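Local atomic coordinates of probable fumarate reductase Ifc3 (Shewanella frigidimarina, PDB entry 1QO8), a protein that catalyses the essentially unidirectional reduction of fumarate to succinate in vitro, using FAD and four covalently bound hemes, and may help carry electrons to Fe(3+). Residues S14-S17 / P22-V25; Q35-S38 / E42-E45; G387-S392 / A457-D462. One frame throughout, in Å; residues are numbered along the deposited sequence.

From the N terminus the three contacts follow one another in series; none nests or crosses. Contact 1 closes a four-residue loop between helices 5-12 and 30-40, where the chain lies against one heme of the cytochrome part. Contact 2 comes next, at the turn from helix 30-40 into helix 43-46, and spans only three residues. These two are neighbours, their centres about 19 Å apart, and Ser17 and Gln35 touch between them. Contact 3 lies far off in the flavoprotein part, its centre about 52 Å from that of contact 2; it closes a 64-residue excursion and ties the loop after strand 381-383 to helix 453-469.

Contact 1: S14-S17 / P22-V25. With HEM (protoporphyrin IX containing Fe), chain F.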
loop_
_atom_site.group_PDB
_atom_site.type_symbol
_atom_site.label_atom_id
_atom_site.label_comp_id
_atom_site.label_asym_id
_atom_site.label_seq_id
_atom_site.Cartn_x
_atom_site.Cartn_y
_atom_site.Cartn_z
ATOM N N SER A 14 -8.259 -50.662 -17.913
ATOM C CA SER A 14 -9.563 -50.104 -17.560
ATOM C C SER A 14 -9.359 -48.745 -16.889
ATOM O O SER A 14 -8.194 -48.416 -16.610
ATOM C CB SER A 14 -10.232 -51.036 -16.536
ATOM O OG SER A 14 -9.407 -51.138 -15.372
ATOM N N CYS A 15 -10.428 -48.099 -16.443
ATOM C CA CYS A 15 -10.353 -46.888 -15.653
ATOM C C CYS A 15 -9.426 -47.098 -14.465
ATOM O O CYS A 15 -8.567 -46.250 -14.214
ATOM C CB CYS A 15 -11.710 -46.337 -15.114
ATOM S SG CYS A 15 -12.791 -46.130 -16.548
ATOM N N GLN A 16 -9.544 -48.285 -13.878
ATOM C CA GLN A 16 -8.772 -48.653 -12.721
ATOM C C GLN A 16 -7.308 -48.821 -13.086
ATOM O O GLN A 16 -6.518 -48.933 -12.123
ATOM C CB GLN A 16 -9.418 -49.875 -11.945
ATOM C CG GLN A 16 -10.497 -49.337 -10.958
ATOM C CD GLN A 16 -11.689 -48.742 -11.673
ATOM O OE1 GLN A 16 -12.150 -49.262 -12.678
ATOM N NE2 GLN A 16 -12.248 -47.556 -11.380
ATOM N N SER A 17 -6.870 -48.860 -14.338
ATOM C CA SER A 17 -5.410 -48.757 -14.542
ATOM C C SER A 17 -4.878 -47.504 -13.789
ATOM O O SER A 17 -3.843 -47.650 -13.122
ATOM C CB SER A 17 -4.959 -48.650 -15.953
ATOM O OG SER A 17 -5.343 -49.540 -16.923
ATOM N N PRO A 22 -14.228 -47.105 -6.539
ATOM C CA PRO A 22 -15.001 -45.993 -6.985
ATOM C C PRO A 22 -14.046 -44.854 -7.487
ATOM O O PRO A 22 -13.146 -44.624 -6.686
ATOM C CB PRO A 22 -16.002 -45.480 -5.873
ATOM C CG PRO A 22 -15.842 -46.425 -4.737
ATOM C CD PRO A 22 -14.467 -46.726 -5.100
ATOM N N ILE A 23 -14.156 -44.212 -8.629
ATOM C CA ILE A 23 -13.275 -43.110 -9.026
ATOM C C ILE A 23 -13.464 -41.947 -8.053
ATOM O O ILE A 23 -14.549 -41.379 -7.929
ATOM C CB ILE A 23 -13.464 -42.679 -10.483
ATOM C CG1 ILE A 23 -12.956 -43.807 -11.356
ATOM C CG2 ILE A 23 -12.723 -41.349 -10.752
ATOM C CD1 ILE A 23 -13.102 -43.770 -12.844
ATOM N N LYS A 24 -12.418 -41.708 -7.273
ATOM C CA LYS A 24 -12.379 -40.639 -6.297
ATOM C C LYS A 24 -10.969 -39.991 -6.287
ATOM O O LYS A 24 -10.059 -40.407 -5.566
ATOM C CB LYS A 24 -12.607 -41.278 -4.922
ATOM C CG LYS A 24 -12.699 -40.290 -3.768
ATOM C CD LYS A 24 -12.587 -41.118 -2.468
ATOM C CE LYS A 24 -12.920 -40.229 -1.261
ATOM N NZ LYS A 24 -14.178 -39.510 -1.638
ATOM N N VAL A 25 -10.719 -39.024 -7.124
ATOM C CA VAL A 25 -9.293 -38.616 -7.371
ATOM C C VAL A 25 -8.895 -37.671 -6.267
ATOM O O VAL A 25 -9.642 -36.741 -5.975
ATOM C CB VAL A 25 -9.186 -38.032 -8.762
ATOM C CG1 VAL A 25 -7.710 -37.655 -9.076
ATOM C CG2 VAL A 25 -9.790 -38.985 -9.768
HETATM C CHA HEM F . -9.369 -37.248 -13.425
HETATM C CHB HEM F . -12.779 -40.399 -14.968
HETATM C CHC HEM F . -9.423 -43.326 -16.873
HETATM C CHD HEM F . -6.034 -40.186 -15.388
HETATM C C1A HEM F . -10.566 -37.909 -13.660
HETATM C C2A HEM F . -11.835 -37.455 -13.119
HETATM C C3A HEM F . -12.745 -38.312 -13.578
HETATM C C4A HEM F . -12.103 -39.305 -14.392
HETATM C CMA HEM F . -14.267 -38.325 -13.361
HETATM C CAA HEM F . -12.052 -36.220 -12.203
HETATM C CBA HEM F . -12.042 -34.784 -12.642
HETATM C CGA HEM F . -12.530 -33.609 -11.826
HETATM O O1A HEM F . -13.236 -32.765 -12.507
HETATM O O2A HEM F . -12.262 -33.423 -10.595
HETATM C C1B HEM F . -12.182 -41.392 -15.707
HETATM C C2B HEM F . -12.857 -42.391 -16.531
HETATM C C3B HEM F . -11.933 -43.172 -17.102
HETATM C C4B HEM F . -10.652 -42.730 -16.595
HETATM C CMB HEM F . -14.389 -42.425 -16.737
HETATM C CAB HEM F . -12.109 -44.282 -18.140
HETATM C CBB HEM F . -12.933 -44.407 -19.206
HETATM C C1C HEM F . -8.195 -42.753 -16.578
HETATM C C2C HEM F . -6.895 -43.314 -16.882
HETATM C C3C HEM F . -5.998 -42.445 -16.515
HETATM C C4C HEM F . -6.652 -41.309 -15.924
HETATM C CMC HEM F . -6.691 -44.697 -17.553
HETATM C CAC HEM F . -4.445 -42.412 -16.700
HETATM C CBC HEM F . -3.902 -42.794 -17.883
HETATM C C1D HEM F . -6.605 -39.100 -14.761
HETATM C C2D HEM F . -5.937 -37.956 -14.199
HETATM C C3D HEM F . -6.862 -37.160 -13.693
HETATM C C4D HEM F . -8.177 -37.787 -13.881
HETATM C CMD HEM F . -4.389 -37.784 -14.270
HETATM C CAD HEM F . -6.763 -35.757 -13.033
HETATM C CBD HEM F . -7.154 -34.711 -14.129
HETATM C CGD HEM F . -6.471 -34.877 -15.474
HETATM O O1D HEM F . -5.215 -35.058 -15.441
HETATM O O2D HEM F . -7.115 -34.841 -16.547
HETATM N NA HEM F . -10.738 -39.092 -14.373
HETATM N NB HEM F . -10.844 -41.625 -15.794
HETATM N NC HEM F . -8.019 -41.529 -15.945
HETATM N ND HEM F . -7.949 -38.964 -14.545
HETATM FE FE HEM F . -9.361 -40.282 -15.238
#
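Ile23 lies over one face of the chain F porphyrin, and Cys15 reaches the pyrrole B edge from the same side of the ring plane, where the two side chains also meet each other. Ile23 CD1 stands 3.8 Å from heme C1B, while its CG2 branch sits over the neighbouring pyrrole, 4.1 Å from C3A. Farther along this face Val25 CG2 comes to 4.1 Å from the meso carbon CHA, so the two branched residues form an apolar cover running from pyrrole B to pyrrole A. The delta methyl of Ile23 fits the corner between porphyrin and protein: it touches Cys15 CB at 3.7 Å as well as the ring. That reach comes from CG1 lying beside the backbone N (chi1 -69°) with the chain extended beyond it (chi2 174°). Cys15 opens the CXXCH heme-attachment motif, which continues through Cys18 to His19. His19 and His72 are the two axial ligands, on opposite faces of the iron, and Ile23 lies on the His19 side. The position of Cys15 SG at the CAB substituent is consistent with the thioether expected of a c-type heme, although the modelled separation is doubtful. The chain turns tightly from Ser14 to Ser17, Ser17 N bonding to Ser14 O at 2.7 Å. Gln16 lies beside Ile23, its amide somewhat farther from the porphyrin. Its chain bends at chi2 (67°) and turns the amide back, so that NE2 lies 3.8 Å from Ile23 CG1, a polar atom against an aliphatic one. The same NE2 is hydrogen-bonded to Ala20 O, which ties the carboxamide to the residue just after the motif. Val25 also rests on His19 and on His293 of the flavoprotein part.

Contact 2: Q35-S38 / E42-E45; sequences QCKS and EYAE. With HEM (protoporphyrin IX containing Fe), chain E.
Lys37 and Glu42 cross at about a right angle where helix 30-40 gives way to helix 43-46, just after the CXXCH heme-attachment motif that runs from Cys36 to His40. Lys37 lies inside that motif. Its CG stands beside the backbone N (chi1 -72°) and the rest of the chain is extended, pointing the ammonium group past the start of the second helix. Glu42, at the N-cap position of that helix, bends at chi2 (-90°), and its two carboxylate oxygens line up along the lysine's methylenes: OE1 is 3.6 Å from Lys37 CD, and OE2 is 4.0 Å from Lys37 CB. The salt bridge between Lys37 NZ and Glu42 OE1 is long, at 3.9 Å; the stronger partner of this ammonium is Asp62, by a salt bridge. Lys37 NZ sits obliquely to the Tyr43 ring, 4.3 Å from CE2, and the tyrosine hydroxyl is hydrogen-bonded to Ile63 O. Lys37 and Tyr43 both touch another heme, and Tyr43 packs on His56, an axial ligand of heme 3. Cys36, one residue earlier, turns instead to the chain E heme, its SG at CAB, consistent with a thioether link, though the modelled distance is doubtful. One water joins the pair: it accepts from Lys37 NZ at 3.2 Å and donates to Glu42 OE1 at 2.5 Å, a short distance whose exact value is doubtful.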
loop_
_atom_site.group_PDB
_atom_site.type_symbol
_atom_site.label_atom_id
_atom_site.label_comp_id
_atom_site.label_asym_id
_atom_site.label_seq_id
_atom_site.Cartn_x
_atom_site.Cartn_y
_atom_site.Cartn_z
ATOM N N GLN A 35 0.639 -45.013 -10.068
ATOM C CA GLN A 35 0.369 -45.904 -11.173
ATOM C C GLN A 35 1.110 -45.649 -12.441
ATOM O O GLN A 35 1.715 -46.598 -12.983
ATOM C CB GLN A 35 -1.166 -45.873 -11.497
ATOM C CG GLN A 35 -1.987 -46.376 -10.295
ATOM C CD GLN A 35 -1.561 -47.804 -9.945
ATOM O OE1 GLN A 35 -1.073 -47.963 -8.862
ATOM N NE2 GLN A 35 -1.565 -48.826 -10.785
ATOM N N CYS A 36 1.185 -44.380 -12.912
ATOM C CA CYS A 36 2.207 -44.010 -13.896
ATOM C C CYS A 36 3.540 -44.634 -13.579
ATOM O O CYS A 36 4.031 -45.231 -14.529
ATOM C CB CYS A 36 2.557 -42.507 -14.082
ATOM S SG CYS A 36 1.110 -41.449 -13.837
ATOM N N LYS A 37 4.117 -44.479 -12.423
ATOM C CA LYS A 37 5.481 -44.891 -12.152
ATOM C C LYS A 37 5.588 -46.416 -12.062
ATOM O O LYS A 37 6.565 -46.918 -12.610
ATOM C CB LYS A 37 6.025 -44.209 -10.876
ATOM C CG LYS A 37 6.327 -42.697 -11.012
ATOM C CD LYS A 37 6.703 -42.052 -9.655
ATOM C CE LYS A 37 6.977 -40.538 -9.823
ATOM N NZ LYS A 37 7.781 -39.973 -8.662
ATOM N N SER A 38 4.596 -47.097 -11.493
ATOM C CA SER A 38 4.479 -48.535 -11.516
ATOM C C SER A 38 4.651 -49.076 -12.935
ATOM O O SER A 38 5.723 -49.672 -13.152
ATOM C CB SER A 38 3.132 -49.161 -11.112
ATOM O OG SER A 38 3.000 -48.941 -9.727
ATOM N N GLU A 42 10.134 -44.920 -12.702
ATOM C CA GLU A 42 10.445 -43.552 -12.206
ATOM C C GLU A 42 11.300 -42.759 -13.167
ATOM O O GLU A 42 11.772 -43.194 -14.226
ATOM C CB GLU A 42 11.182 -43.753 -10.899
ATOM C CG GLU A 42 10.901 -44.857 -9.942
ATOM C CD GLU A 42 9.855 -44.498 -8.889
ATOM O OE1 GLU A 42 9.863 -43.303 -8.526
ATOM O OE2 GLU A 42 9.027 -45.289 -8.389
ATOM N N TYR A 43 11.675 -41.501 -12.830
ATOM C CA TYR A 43 12.406 -40.607 -13.701
ATOM C C TYR A 43 13.794 -41.164 -14.047
ATOM O O TYR A 43 14.234 -40.964 -15.160
ATOM C CB TYR A 43 12.535 -39.157 -13.153
ATOM C CG TYR A 43 11.203 -38.396 -13.123
ATOM C CD1 TYR A 43 10.578 -37.910 -14.260
ATOM C CD2 TYR A 43 10.569 -38.192 -11.936
ATOM C CE1 TYR A 43 9.397 -37.217 -14.207
ATOM C CE2 TYR A 43 9.353 -37.539 -11.840
ATOM C CZ TYR A 43 8.832 -37.007 -12.983
ATOM O OH TYR A 43 7.622 -36.378 -12.881
ATOM N N ALA A 44 14.500 -41.744 -13.158
ATOM C CA ALA A 44 15.852 -42.331 -13.403
ATOM C C ALA A 44 15.756 -43.334 -14.510
ATOM O O ALA A 44 16.550 -43.347 -15.488
ATOM C CB ALA A 44 16.420 -42.941 -12.099
ATOM N N GLU A 45 14.649 -44.085 -14.621
ATOM C CA GLU A 45 14.495 -45.027 -15.704
ATOM C C GLU A 45 13.971 -44.304 -16.903
ATOM O O GLU A 45 14.311 -44.659 -18.033
ATOM C CB GLU A 45 13.579 -46.169 -15.164
ATOM C CG GLU A 45 13.250 -47.179 -16.269
ATOM C CD GLU A 45 12.702 -48.501 -15.661
ATOM O OE1 GLU A 45 12.264 -48.574 -14.510
ATOM O OE2 GLU A 45 12.744 -49.488 -16.433
HETATM C CHA HEM E . 1.418 -45.266 -23.244
HETATM C CHB HEM E . 1.980 -41.981 -19.763
HETATM C CHC HEM E . -0.247 -44.780 -16.543
HETATM C CHD HEM E . 0.829 -48.352 -19.612
HETATM C C1A HEM E . 1.667 -44.073 -22.583
HETATM C C2A HEM E . 2.034 -42.844 -23.217
HETATM C C3A HEM E . 2.190 -41.897 -22.278
HETATM C C4A HEM E . 1.869 -42.511 -21.020
HETATM C CMA HEM E . 2.633 -40.419 -22.497
HETATM C CAA HEM E . 2.227 -42.687 -24.743
HETATM C CBA HEM E . 3.694 -42.705 -25.048
HETATM C CGA HEM E . 4.037 -42.407 -26.488
HETATM O O1A HEM E . 5.118 -42.952 -26.829
HETATM O O2A HEM E . 3.199 -41.664 -27.069
HETATM C C1B HEM E . 1.347 -42.379 -18.632
HETATM C C2B HEM E . 0.903 -41.547 -17.565
HETATM C C3B HEM E . 0.266 -42.324 -16.712
HETATM C C4B HEM E . 0.300 -43.698 -17.196
HETATM C CMB HEM E . 1.180 -40.011 -17.406
HETATM C CAB HEM E . -0.524 -41.923 -15.463
HETATM C CBB HEM E . -1.350 -40.871 -15.421
HETATM C C1C HEM E . -0.057 -46.042 -17.094
HETATM C C2C HEM E . -0.348 -47.301 -16.420
HETATM C C3C HEM E . -0.095 -48.286 -17.288
HETATM C C4C HEM E . 0.429 -47.714 -18.489
HETATM C CMC HEM E . -0.907 -47.376 -14.998
HETATM C CAC HEM E . -0.309 -49.822 -17.151
HETATM C CBC HEM E . -1.483 -50.246 -16.478
HETATM C C1D HEM E . 1.007 -47.863 -20.875
HETATM C C2D HEM E . 1.224 -48.628 -22.096
HETATM C C3D HEM E . 1.358 -47.806 -23.072
HETATM C C4D HEM E . 1.279 -46.440 -22.532
HETATM C CMD HEM E . 1.141 -50.199 -22.063
HETATM C CAD HEM E . 1.611 -48.099 -24.574
HETATM C CBD HEM E . 3.182 -48.269 -24.694
HETATM C CGD HEM E . 3.567 -49.200 -25.794
HETATM O O1D HEM E . 2.955 -50.316 -25.902
HETATM O O2D HEM E . 4.465 -48.729 -26.583
HETATM N NA HEM E . 1.561 -43.835 -21.215
HETATM N NB HEM E . 0.890 -43.660 -18.402
HETATM N NC HEM E . 0.473 -46.328 -18.329
HETATM N ND HEM E . 1.080 -46.532 -21.174
HETATM FE FE HEM E . 0.965 -45.098 -19.779
HETATM O O HOH W 1 10.748 -40.966 -8.242
#

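Contact 3: G387-S392 / A457-D462; sequences GNRFIS and AKTVSD
Thr459, on helix 453-469, presses its hydroxyl against the carbonyl of Gly387 in the loop after strand 381-383, with 2.7 Å between Thr459 OG1 and Gly387 O. This is the tight part of the contact: even Thr459 CB is only 3.4 Å from Gly387 O. The loop turns here with Gly387 at a positive phi (103°), and Asn384 OD1 receives the next amide, Asn388 N. With OG1 beside the backbone N (chi1 -65°), the methyl CG2 of Thr459 is turned to the aliphatic stem of Arg389, 3.9 Å from its CG, while the guanidinium runs along the helix, packing on Tyr463 and Tyr466, to salt bridges with Glu393 and Asp472. The looser side is occupied by water. One molecule accepts from Arg389 N at 2.9 Å and donates to Thr459 OG1 at 2.8 Å, a second, indirect link from the same hydroxyl to the loop. Asn388 OD1 stays 3.9 Å from Thr459 OG1, its amide nitrogen being turned to Asp455, and farther out Lys458 and Asp462 form a long salt bridge along the helix surface. The contact lies away from the active site, in what is probably the mobile capping domain of this family, captured here in an open conformation. Chemically, Thr459 OG1 has one proton for two carbonyls, those of Gly387 and Asp455; acceptance from the water links it to the loop whichever carbonyl takes that proton.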
loop_
_atom_site.group_PDB
_atom_site.type_symbol
_atom_site.label_atom_id
_atom_site.label_comp_id
_atom_site.label_asym_id
_atom_site.label_seq_id
_atom_site.Cartn_x
_atom_site.Cartn_y
_atom_site.Cartn_z
ATOM N N GLY A 387 16.516 -1.630 -33.595
ATOM C CA GLY A 387 17.950 -1.843 -33.750
ATOM C C GLY A 387 18.813 -0.641 -33.412
ATOM O O GLY A 387 19.980 -0.701 -33.783
ATOM N N ASN A 388 18.359 0.323 -32.616
ATOM C CA ASN A 388 19.105 1.469 -32.192
ATOM C C ASN A 388 19.505 1.392 -30.727
ATOM O O ASN A 388 18.695 0.999 -29.884
ATOM C CB ASN A 388 18.250 2.782 -32.370
ATOM C CG ASN A 388 17.911 2.937 -33.846
ATOM O OD1 ASN A 388 18.827 2.827 -34.679
ATOM N ND2 ASN A 388 16.699 3.074 -34.339
ATOM N N ARG A 389 20.715 1.796 -30.374
ATOM C CA ARG A 389 21.169 1.876 -28.999
ATOM C C ARG A 389 20.394 3.031 -28.386
ATOM O O ARG A 389 19.927 3.783 -29.219
ATOM C CB ARG A 389 22.718 2.126 -28.950
ATOM C CG ARG A 389 23.518 0.860 -29.351
ATOM C CD ARG A 389 25.044 1.247 -29.455
ATOM N NE ARG A 389 25.522 1.379 -28.106
ATOM C CZ ARG A 389 26.257 2.390 -27.628
ATOM N NH1 ARG A 389 26.654 3.279 -28.570
ATOM N NH2 ARG A 389 26.709 2.379 -26.388
ATOM N N PHE A 390 20.258 3.171 -27.079
ATOM C CA PHE A 390 19.369 4.206 -26.565
ATOM C C PHE A 390 19.991 4.580 -25.231
ATOM O O PHE A 390 19.600 5.490 -24.595
ATOM C CB PHE A 390 17.913 3.796 -26.276
ATOM C CG PHE A 390 17.779 2.399 -25.684
ATOM C CD1 PHE A 390 17.781 1.303 -26.487
ATOM C CD2 PHE A 390 17.626 2.200 -24.319
ATOM C CE1 PHE A 390 17.683 0.024 -25.922
ATOM C CE2 PHE A 390 17.579 0.939 -23.705
ATOM C CZ PHE A 390 17.557 -0.145 -24.555
ATOM N N ILE A 391 21.123 4.016 -24.849
ATOM C CA ILE A 391 21.704 4.306 -23.538
ATOM C C ILE A 391 23.022 3.516 -23.473
ATOM O O ILE A 391 23.214 2.600 -24.275
ATOM C CB ILE A 391 20.808 4.017 -22.331
ATOM C CG1 ILE A 391 21.474 4.689 -21.124
ATOM C CG2 ILE A 391 20.512 2.550 -22.029
ATOM C CD1 ILE A 391 20.539 4.988 -19.948
ATOM N N SER A 392 23.952 3.999 -22.662
ATOM C CA SER A 392 25.130 3.188 -22.442
ATOM C C SER A 392 24.784 1.835 -21.781
ATOM O O SER A 392 24.106 1.863 -20.752
ATOM C CB SER A 392 26.087 3.910 -21.526
ATOM O OG SER A 392 27.183 3.081 -21.109
ATOM N N ALA A 457 22.347 -2.282 -39.105
ATOM C CA ALA A 457 23.613 -2.138 -39.808
ATOM C C ALA A 457 24.266 -0.785 -39.535
ATOM O O ALA A 457 25.449 -0.742 -39.375
ATOM C CB ALA A 457 23.405 -2.184 -41.351
ATOM N N LYS A 458 23.466 0.298 -39.360
ATOM C CA LYS A 458 24.100 1.542 -38.959
ATOM C C LYS A 458 24.630 1.465 -37.538
ATOM O O LYS A 458 25.649 2.041 -37.165
ATOM C CB LYS A 458 23.088 2.689 -39.142
ATOM C CG LYS A 458 23.668 3.979 -38.566
ATOM C CD LYS A 458 22.774 5.192 -38.612
ATOM C CE LYS A 458 23.536 6.491 -38.276
ATOM N NZ LYS A 458 24.843 6.561 -39.070
ATOM N N THR A 459 23.838 0.818 -36.634
ATOM C CA THR A 459 24.332 0.678 -35.269
ATOM C C THR A 459 25.661 -0.085 -35.204
ATOM O O THR A 459 26.513 0.322 -34.449
ATOM C CB THR A 459 23.288 -0.068 -34.390
ATOM O OG1 THR A 459 22.178 0.841 -34.362
ATOM C CG2 THR A 459 23.882 -0.382 -33.038
ATOM N N VAL A 460 25.742 -1.220 -35.850
ATOM C CA VAL A 460 26.971 -1.986 -35.936
ATOM C C VAL A 460 28.153 -1.236 -36.552
ATOM O O VAL A 460 29.244 -1.327 -35.932
ATOM C CB VAL A 460 26.667 -3.274 -36.721
ATOM C CG1 VAL A 460 27.974 -4.063 -36.837
ATOM C CG2 VAL A 460 25.648 -4.140 -35.964
ATOM N N SER A 461 28.005 -0.504 -37.668
ATOM C CA SER A 461 29.220 0.310 -38.054
ATOM C C SER A 461 29.476 1.461 -37.131
ATOM O O SER A 461 30.640 1.698 -36.716
ATOM C CB SER A 461 29.152 0.756 -39.523
ATOM O OG SER A 461 28.408 1.948 -39.690
ATOM N N ASP A 462 28.442 2.182 -36.631
ATOM C CA ASP A 462 28.822 3.216 -35.641
ATOM C C ASP A 462 29.522 2.530 -34.508
ATOM O O ASP A 462 30.522 3.052 -34.045
ATOM C CB ASP A 462 27.590 3.909 -35.053
ATOM C CG ASP A 462 26.899 4.835 -36.045
ATOM O OD1 ASP A 462 27.509 5.020 -37.132
ATOM O OD2 ASP A 462 25.793 5.326 -35.705
HETATM O O HOH W 2 22.364 2.961 -32.492
#